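Local coordinates for lipase (Photobacterium sp. M37, PDB 2ORY), which hydrolyses the ester bonds of triacylglycerols as a cold-adapted lipase of the alpha/beta-hydrolase fold, at residues Y131-K134 / T135-L139; A184-L187 / K188-G192; Y240-T244 / N245-K249; K262-L265 / Y266-A269. All blocks are in the same frame, centred on the assembly; numbering follows the deposited sequence.

Contact 1 of 4, residues Y131-K134 / T135-L139; sequences YGLK and TLQKL
Thr135 turns its hydroxyl back onto the preceding turn of the helix, where OG1 donates to Gly132 O over 2.6 Å. The first torsion of Thr135 (chi1 68°) sets OG1 between the backbone N and the carbonyl carbon, from where it reaches the carbonyl three residues back. Gly132 O also accepts from Leu136 N at 3.2 Å; both donors arrive from the same face of the carbonyl plane, OG1 tilted 31° out of it, so two bonds grip this one oxygen. The stretch runs through the C-terminal part of helix 127-138, and Leu136 packs on Leu179 of helix 175-189. One residue further along, Gln137 N donates to Leu133 O at 2.9 Å, in the carbonyl plane. The extended side chain of Gln137 passes obliquely over Leu133, whose CG lies 3.7 Å from Gln137 NE2; that amide nitrogen is hydrogen-bonded to Tyr115 OH. The other end of the amide faces Lys134, which runs alongside in the same direction: the bends of Lys134 at chi2 and chi3 bring CD and CE each to 3.0 Å from Gln137 OE1. Lys138 folds back by its bend at chi3, placing CE beside Lys134 O.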
# COMPACT_ATOMS: atom_id res chain seq x y z
N TYR A 131 -5.16 2.23 -13.24
CA TYR A 131 -5.16 3.69 -13.20
C TYR A 131 -4.32 4.20 -12.04
O TYR A 131 -3.69 5.25 -12.14
CB TYR A 131 -6.60 4.27 -13.10
CG TYR A 131 -7.36 4.21 -14.41
CD1 TYR A 131 -8.22 3.16 -14.69
CD2 TYR A 131 -7.12 5.14 -15.42
CE1 TYR A 131 -8.82 3.01 -15.94
CE2 TYR A 131 -7.71 5.01 -16.69
CZ TYR A 131 -8.56 3.93 -16.94
OH TYR A 131 -9.11 3.75 -18.18
N GLY A 132 -4.30 3.46 -10.93
CA GLY A 132 -3.51 3.87 -9.79
C GLY A 132 -2.02 3.88 -10.13
O GLY A 132 -1.29 4.82 -9.78
N LEU A 133 -1.56 2.81 -10.80
CA LEU A 133 -0.16 2.70 -11.20
C LEU A 133 0.22 3.79 -12.21
O LEU A 133 1.29 4.38 -12.10
CB LEU A 133 0.12 1.32 -11.84
CG LEU A 133 1.51 1.14 -12.47
CD1 LEU A 133 2.60 1.32 -11.42
CD2 LEU A 133 1.61 -0.25 -13.11
N LYS A 134 -0.66 4.05 -13.20
CA LYS A 134 -0.40 5.07 -14.23
C LYS A 134 -0.26 6.45 -13.60
O LYS A 134 0.57 7.25 -14.03
CB LYS A 134 -1.49 5.10 -15.31
CG LYS A 134 -1.62 3.79 -16.12
CD LYS A 134 -0.29 3.32 -16.74
CE LYS A 134 0.12 1.87 -16.36
NZ LYS A 134 -0.85 0.81 -16.79
N THR A 135 -1.07 6.74 -12.58
CA THR A 135 -0.95 8.03 -11.91
C THR A 135 0.40 8.11 -11.19
O THR A 135 1.02 9.18 -11.16
CB THR A 135 -2.08 8.25 -10.89
OG1 THR A 135 -1.93 7.34 -9.79
CG2 THR A 135 -3.42 8.00 -11.54
N LEU A 136 0.88 7.00 -10.61
CA LEU A 136 2.19 7.01 -9.95
C LEU A 136 3.35 7.13 -10.96
O LEU A 136 4.39 7.69 -10.65
CB LEU A 136 2.41 5.74 -9.11
CG LEU A 136 1.46 5.50 -7.91
CD1 LEU A 136 1.84 4.23 -7.20
CD2 LEU A 136 1.51 6.68 -6.96
N GLN A 137 3.16 6.59 -12.17
CA GLN A 137 4.19 6.61 -13.20
C GLN A 137 4.31 7.99 -13.82
O GLN A 137 5.34 8.32 -14.42
CB GLN A 137 3.89 5.60 -14.32
CG GLN A 137 3.77 4.14 -13.87
CD GLN A 137 3.39 3.21 -15.01
OE1 GLN A 137 2.52 3.53 -15.83
NE2 GLN A 137 4.02 2.03 -15.07
N LYS A 138 3.26 8.79 -13.70
CA LYS A 138 3.28 10.11 -14.28
C LYS A 138 3.49 11.22 -13.27
O LYS A 138 3.72 12.35 -13.65
CB LYS A 138 1.99 10.35 -15.07
CG LYS A 138 1.89 9.49 -16.33
CD LYS A 138 0.55 9.63 -17.01
CE LYS A 138 -0.59 9.11 -16.13
NZ LYS A 138 -1.92 9.15 -16.81
N LEU A 139 3.44 10.90 -11.98
CA LEU A 139 3.64 11.91 -10.96
C LEU A 139 5.00 12.59 -11.09
O LEU A 139 5.98 11.97 -11.49
CB LEU A 139 3.54 11.30 -9.56
CG LEU A 139 2.21 10.99 -8.88
CD1 LEU A 139 2.50 10.21 -7.60
CD2 LEU A 139 1.43 12.30 -8.56

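Contact 2 of 4, residues A184-L187 / K188-G192; sequences ALWL and KDIQG
With chi1 at 159°, Trp186 has CG beside its carbonyl carbon and carries the indole along the helix toward Ile190, whose chi1 of 68° places CG1 between the backbone N and the carbonyl carbon while CG2 stays beside the N. Both branches of Ile190 therefore meet the tryptophan. CG2 comes to 3.7 Å from Trp186 NE1, and CD1 lies over one face of the indole near its rim, 3.8 Å from the same nitrogen. Leu187 CD2 covers that ring system as well, also offset toward the rim. A further side-chain pair lies on another side of the helix, where Leu185 CG approaches Asp189 OD2 at 3.6 Å. The Asp189 carboxylate finds its polar partners beyond this turn, OD1 receiving Tyr219 OH and OD2 the Trp113 NE1 group. Along the backbone, Asp189 N donates to Leu185 O at 2.8 Å with an N-H...O angle of 165°, whereas Ile190 N makes weak bonds to both Trp186 O and Leu187 O as the helix ends. This is the C-terminal end of helix 175-189 in the beta-alpha-beta unit formed with strands 166-173 and 199-206. Within this turn the indole is packed by aliphatic groups, and Leu153 of helix 152-160 also touches it. The carboxylate links the helix end to helix 214-224 and to the loop holding Trp113, and its two donors would probably favour the ionised form.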
# COMPACT_ATOMS: atom_id res chain seq x y z
N ALA A 184 6.56 -2.32 -7.90
CA ALA A 184 7.81 -3.07 -7.82
C ALA A 184 7.93 -4.05 -8.99
O ALA A 184 9.01 -4.20 -9.57
CB ALA A 184 7.89 -3.82 -6.49
N LEU A 185 6.84 -4.73 -9.33
CA LEU A 185 6.86 -5.67 -10.44
C LEU A 185 7.11 -4.93 -11.75
O LEU A 185 7.79 -5.44 -12.63
CB LEU A 185 5.55 -6.47 -10.56
CG LEU A 185 5.51 -7.55 -11.67
CD1 LEU A 185 6.62 -8.58 -11.44
CD2 LEU A 185 4.17 -8.26 -11.68
N TRP A 186 6.55 -3.73 -11.89
CA TRP A 186 6.75 -2.97 -13.12
C TRP A 186 8.22 -2.62 -13.28
O TRP A 186 8.77 -2.73 -14.38
CB TRP A 186 5.90 -1.70 -13.11
CG TRP A 186 6.39 -0.64 -14.05
CD1 TRP A 186 6.48 -0.72 -15.41
CD2 TRP A 186 6.84 0.66 -13.69
NE1 TRP A 186 6.95 0.46 -15.92
CE2 TRP A 186 7.18 1.33 -14.89
CE3 TRP A 186 6.98 1.35 -12.47
CZ2 TRP A 186 7.66 2.64 -14.91
CZ3 TRP A 186 7.44 2.66 -12.49
CH2 TRP A 186 7.77 3.29 -13.71
N LEU A 187 8.86 -2.21 -12.19
CA LEU A 187 10.28 -1.86 -12.20
C LEU A 187 11.10 -3.09 -12.57
O LEU A 187 12.04 -3.02 -13.34
CB LEU A 187 10.72 -1.31 -10.84
CG LEU A 187 10.13 0.05 -10.47
CD1 LEU A 187 10.58 0.52 -9.07
CD2 LEU A 187 10.59 1.03 -11.51
N LYS A 188 10.72 -4.23 -11.99
CA LYS A 188 11.35 -5.52 -12.26
C LYS A 188 11.24 -5.84 -13.76
O LYS A 188 12.24 -6.15 -14.43
CB LYS A 188 10.63 -6.62 -11.49
CG LYS A 188 11.30 -7.08 -10.22
CD LYS A 188 12.41 -8.06 -10.52
CE LYS A 188 12.83 -8.80 -9.26
NZ LYS A 188 13.87 -9.82 -9.56
N ASP A 189 10.02 -5.77 -14.29
CA ASP A 189 9.77 -6.09 -15.69
C ASP A 189 10.47 -5.22 -16.73
O ASP A 189 10.65 -5.67 -17.85
CB ASP A 189 8.28 -6.09 -15.99
CG ASP A 189 7.58 -7.34 -15.49
OD1 ASP A 189 8.20 -8.43 -15.47
OD2 ASP A 189 6.38 -7.24 -15.13
N ILE A 190 10.85 -4.00 -16.38
CA ILE A 190 11.52 -3.14 -17.36
C ILE A 190 13.03 -3.05 -17.13
O ILE A 190 13.72 -2.25 -17.78
CB ILE A 190 10.93 -1.73 -17.36
CG1 ILE A 190 11.26 -1.03 -16.05
CG2 ILE A 190 9.42 -1.81 -17.55
CD1 ILE A 190 10.78 0.42 -15.99
N GLN A 191 13.54 -3.84 -16.20
CA GLN A 191 14.97 -3.86 -15.93
C GLN A 191 15.71 -4.42 -17.14
O GLN A 191 15.26 -5.39 -17.75
CB GLN A 191 15.29 -4.72 -14.70
CG GLN A 191 15.08 -4.00 -13.39
CD GLN A 191 15.55 -4.78 -12.19
OE1 GLN A 191 14.92 -5.75 -11.78
NE2 GLN A 191 16.66 -4.36 -11.60
N GLY A 192 16.83 -3.80 -17.48
CA GLY A 192 17.61 -4.25 -18.62
C GLY A 192 17.16 -3.56 -19.88
O GLY A 192 17.73 -3.75 -20.94

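Contact 3 of 4, residues Y240-T244 / N245-K249; sequences YAWNT and NSLKK
The chain passes through a cis peptide between Ala241 and Trp242 and then enters helix 244-247 at Asn243, its N-cap, with Leu247 N donating to Asn243 O at 2.9 Å. The cap itself is made by the Asn243 side chain: with CG anti to the backbone N (chi1 166°), OD1 turns over the helix start and accepts from Ser246 N at 3.0 Å, in the plane of the amide. The other end of that amide, ND2, donates to a water 2.8 Å away, which also accepts from Asn245 ND2, and Asn243 ND2 bonds to Tyr283 O besides. Leu247 packs against Ala241 and Trp242, its CD2 3.9 Å from Ala241 CB and its CD1 4.3 Å from Trp242 CD1, and continues onto Met274 and Ile275 of helix 265-278. Tyr240 and Lys249 cross at about a right angle: Lys249 CB sits 3.9 Å from Tyr240 CE2, and Ser246 O lies at the ring edge, 3.4 Å from Tyr240 CD2. The Tyr240 hydroxyl is bonded to Ser234 O. With both ends of its amide engaged, Asn243 has its rotation fixed, and its carbonyl dipole probably complements the positive end of this short helix.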
# COMPACT_ATOMS: atom_id res chain seq x y z
N TYR A 240 -9.09 -9.04 2.09
CA TYR A 240 -10.09 -10.05 1.69
C TYR A 240 -10.79 -9.79 0.36
O TYR A 240 -11.64 -10.58 -0.06
CB TYR A 240 -11.16 -10.23 2.77
CG TYR A 240 -10.73 -11.05 3.97
CD1 TYR A 240 -9.86 -10.51 4.93
CD2 TYR A 240 -11.21 -12.34 4.18
CE1 TYR A 240 -9.49 -11.23 6.05
CE2 TYR A 240 -10.84 -13.09 5.32
CZ TYR A 240 -9.98 -12.51 6.25
OH TYR A 240 -9.59 -13.21 7.38
N ALA A 241 -10.47 -8.67 -0.28
CA ALA A 241 -11.04 -8.33 -1.58
C ALA A 241 -9.89 -8.46 -2.58
O ALA A 241 -8.74 -8.13 -2.24
CB ALA A 241 -11.55 -6.90 -1.57
N TRP A 242 -10.16 -8.91 -3.80
CA TRP A 242 -11.48 -9.29 -4.27
C TRP A 242 -11.59 -10.77 -4.64
O TRP A 242 -12.41 -11.15 -5.47
CB TRP A 242 -11.84 -8.44 -5.50
CG TRP A 242 -12.30 -7.05 -5.18
CD1 TRP A 242 -13.59 -6.62 -5.03
CD2 TRP A 242 -11.47 -5.90 -4.99
NE1 TRP A 242 -13.61 -5.27 -4.77
CE2 TRP A 242 -12.32 -4.80 -4.74
CE3 TRP A 242 -10.09 -5.69 -5.02
CZ2 TRP A 242 -11.84 -3.51 -4.52
CZ3 TRP A 242 -9.60 -4.39 -4.80
CH2 TRP A 242 -10.48 -3.33 -4.55
N ASN A 243 -10.76 -11.62 -4.05
CA ASN A 243 -10.87 -13.05 -4.36
C ASN A 243 -12.28 -13.45 -3.90
O ASN A 243 -12.69 -13.10 -2.80
CB ASN A 243 -9.78 -13.81 -3.61
CG ASN A 243 -10.02 -15.31 -3.58
OD1 ASN A 243 -10.80 -15.81 -2.78
ND2 ASN A 243 -9.35 -16.03 -4.46
N THR A 244 -13.02 -14.16 -4.75
CA THR A 244 -14.39 -14.53 -4.39
C THR A 244 -14.53 -15.29 -3.07
O THR A 244 -15.38 -14.95 -2.25
CB THR A 244 -15.11 -15.34 -5.52
OG1 THR A 244 -14.60 -16.68 -5.54
CG2 THR A 244 -14.87 -14.69 -6.88
N ASN A 245 -13.71 -16.30 -2.84
CA ASN A 245 -13.78 -17.07 -1.59
C ASN A 245 -13.57 -16.18 -0.38
O ASN A 245 -14.27 -16.30 0.62
CB ASN A 245 -12.74 -18.18 -1.60
CG ASN A 245 -13.09 -19.27 -2.57
OD1 ASN A 245 -14.13 -19.92 -2.44
ND2 ASN A 245 -12.22 -19.49 -3.56
N SER A 246 -12.57 -15.31 -0.47
CA SER A 246 -12.25 -14.37 0.59
C SER A 246 -13.41 -13.42 0.87
O SER A 246 -13.72 -13.13 2.02
CB SER A 246 -11.02 -13.55 0.20
OG SER A 246 -9.84 -14.30 0.35
N LEU A 247 -14.03 -12.92 -0.19
CA LEU A 247 -15.13 -11.99 -0.01
C LEU A 247 -16.26 -12.61 0.82
O LEU A 247 -16.87 -11.94 1.66
CB LEU A 247 -15.64 -11.52 -1.39
CG LEU A 247 -14.76 -10.51 -2.16
CD1 LEU A 247 -15.33 -10.32 -3.57
CD2 LEU A 247 -14.72 -9.17 -1.43
N LYS A 248 -16.51 -13.89 0.59
CA LYS A 248 -17.57 -14.59 1.32
C LYS A 248 -17.29 -14.80 2.81
O LYS A 248 -18.08 -15.42 3.51
CB LYS A 248 -17.87 -15.91 0.63
CG LYS A 248 -18.60 -15.73 -0.69
CD LYS A 248 -18.69 -17.01 -1.50
CE LYS A 248 -19.32 -16.75 -2.86
NZ LYS A 248 -19.20 -17.94 -3.75
N LYS A 249 -16.17 -14.27 3.29
CA LYS A 249 -15.80 -14.40 4.69
C LYS A 249 -15.97 -13.08 5.43
O LYS A 249 -15.83 -13.04 6.65
CB LYS A 249 -14.34 -14.84 4.84
CG LYS A 249 -14.06 -16.25 4.40
CD LYS A 249 -12.59 -16.59 4.61
CE LYS A 249 -12.24 -17.94 4.01
NZ LYS A 249 -10.76 -18.16 3.96
O HOH W 1 -9.87 -18.69 -5.01

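Contact 4 of 4, residues K262-L265 / Y266-A269; sequences KPLL and YQRA
Lys262 only grazes the helix, its CB 4.4 Å from Arg268 NH2, while its ammonium bonds to Ser260 OG. Pro263 makes the broader contact. Its CG stands over one face of the Arg268 guanidinium, offset toward the rim, and lies 3.9 Å from Arg268 CG; the two side chains pass each other at a slant. Arg268 is extended from CG to NE, which carries the chain back across the proline and brings NE to 3.5 Å from Pro263 O. Pro263 CB also meets Gln267 CB at 4.1 Å, and the proline ring continues onto Tyr304 of helix 304-319. The backbone N of Leu264 is linked to Gln267 through a water: it donates to the water 2.9 Å away, which also takes a weak bond from Gln267 NE2. The bend at chi2 of Gln267 (59°) turns its amide back toward Leu264, with NE2 3.8 Å from Leu264 CB, and OE1 bonds to Ser98 OG. Leu264 O receives Arg268 N in the plane of its carbonyl. Leu265 begins the helix proper, accepting from Ala269 N at 2.9 Å, and its CD2 packs against Arg268 CD. Together these contacts form the N-terminal turn of helix 265-278, with Leu264 at the N-cap position and Pro263, just before the cap, set over the guanidinium of Arg268 in the first turn.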
# COMPACT_ATOMS: atom_id res chain seq x y z
N LYS A 262 -21.38 -7.56 13.80
CA LYS A 262 -21.88 -7.82 12.45
C LYS A 262 -22.10 -6.59 11.59
O LYS A 262 -22.40 -5.50 12.09
CB LYS A 262 -23.18 -8.62 12.51
CG LYS A 262 -23.14 -9.82 13.44
CD LYS A 262 -24.51 -10.48 13.55
CE LYS A 262 -24.61 -11.30 14.82
NZ LYS A 262 -24.33 -10.46 16.02
N PRO A 263 -21.96 -6.75 10.27
CA PRO A 263 -22.14 -5.67 9.29
C PRO A 263 -23.61 -5.27 9.14
O PRO A 263 -24.50 -6.14 9.17
CB PRO A 263 -21.61 -6.28 8.00
CG PRO A 263 -22.01 -7.75 8.16
CD PRO A 263 -21.66 -8.03 9.60
N LEU A 264 -23.87 -3.97 9.01
CA LEU A 264 -25.23 -3.49 8.81
C LEU A 264 -25.68 -4.00 7.45
O LEU A 264 -24.86 -4.41 6.62
CB LEU A 264 -25.28 -1.95 8.83
CG LEU A 264 -24.88 -1.32 10.17
CD1 LEU A 264 -24.73 0.22 10.03
CD2 LEU A 264 -25.93 -1.70 11.23
N LEU A 265 -26.98 -3.98 7.21
CA LEU A 265 -27.54 -4.45 5.95
C LEU A 265 -26.98 -3.74 4.71
O LEU A 265 -26.81 -4.36 3.66
CB LEU A 265 -29.07 -4.30 5.98
CG LEU A 265 -29.80 -5.20 6.98
CD1 LEU A 265 -31.28 -4.81 7.12
CD2 LEU A 265 -29.65 -6.64 6.51
N TYR A 266 -26.71 -2.43 4.83
CA TYR A 266 -26.20 -1.67 3.69
C TYR A 266 -24.87 -2.29 3.28
O TYR A 266 -24.62 -2.47 2.10
CB TYR A 266 -25.99 -0.19 4.05
CG TYR A 266 -25.72 0.71 2.84
CD1 TYR A 266 -26.78 1.19 2.06
CD2 TYR A 266 -24.42 1.07 2.46
CE1 TYR A 266 -26.56 2.01 0.95
CE2 TYR A 266 -24.18 1.90 1.34
CZ TYR A 266 -25.26 2.36 0.59
OH TYR A 266 -25.09 3.16 -0.53
N GLN A 267 -24.03 -2.63 4.26
CA GLN A 267 -22.75 -3.25 3.95
C GLN A 267 -22.93 -4.69 3.42
O GLN A 267 -22.16 -5.14 2.57
CB GLN A 267 -21.87 -3.26 5.19
CG GLN A 267 -20.98 -2.04 5.33
CD GLN A 267 -21.76 -0.73 5.39
OE1 GLN A 267 -21.48 0.21 4.63
NE2 GLN A 267 -22.71 -0.64 6.30
N ARG A 268 -23.94 -5.40 3.91
CA ARG A 268 -24.19 -6.77 3.43
C ARG A 268 -24.54 -6.70 1.96
O ARG A 268 -24.12 -7.56 1.19
CB ARG A 268 -25.34 -7.43 4.20
CG ARG A 268 -24.96 -7.97 5.55
CD ARG A 268 -26.20 -8.48 6.27
NE ARG A 268 -25.88 -9.00 7.59
CZ ARG A 268 -25.29 -10.17 7.81
NH1 ARG A 268 -24.97 -10.96 6.78
NH2 ARG A 268 -25.00 -10.56 9.05
N ALA A 269 -25.33 -5.69 1.57
CA ALA A 269 -25.70 -5.50 0.16
C ALA A 269 -24.46 -5.16 -0.68
O ALA A 269 -24.31 -5.66 -1.80
CB ALA A 269 -26.74 -4.36 0.03
O HOH W 2 -21.69 -2.14 8.59

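How the contacts relate
From the N terminus, the four contacts follow one another in series, each confined to a continuous run of chain, so none encloses or crosses another. Contact 1 lies at the end of helix 127-138 and contact 2 at the end of helix 175-189. Their centres are about 15 Å apart and they touch where Gln137 NE2 packs on Trp186 CE2, tying two helices of the alpha/beta-hydrolase core together. Contacts 3 and 4 sit at the starts of successive helices, 244-247 and 265-278, again with centres about 15 Å apart but without touching; Leu247 of contact 3 packs further along the helix that contact 4 begins. Contacts 2 and 4 lie farthest apart, on opposite sides of the chain's centre.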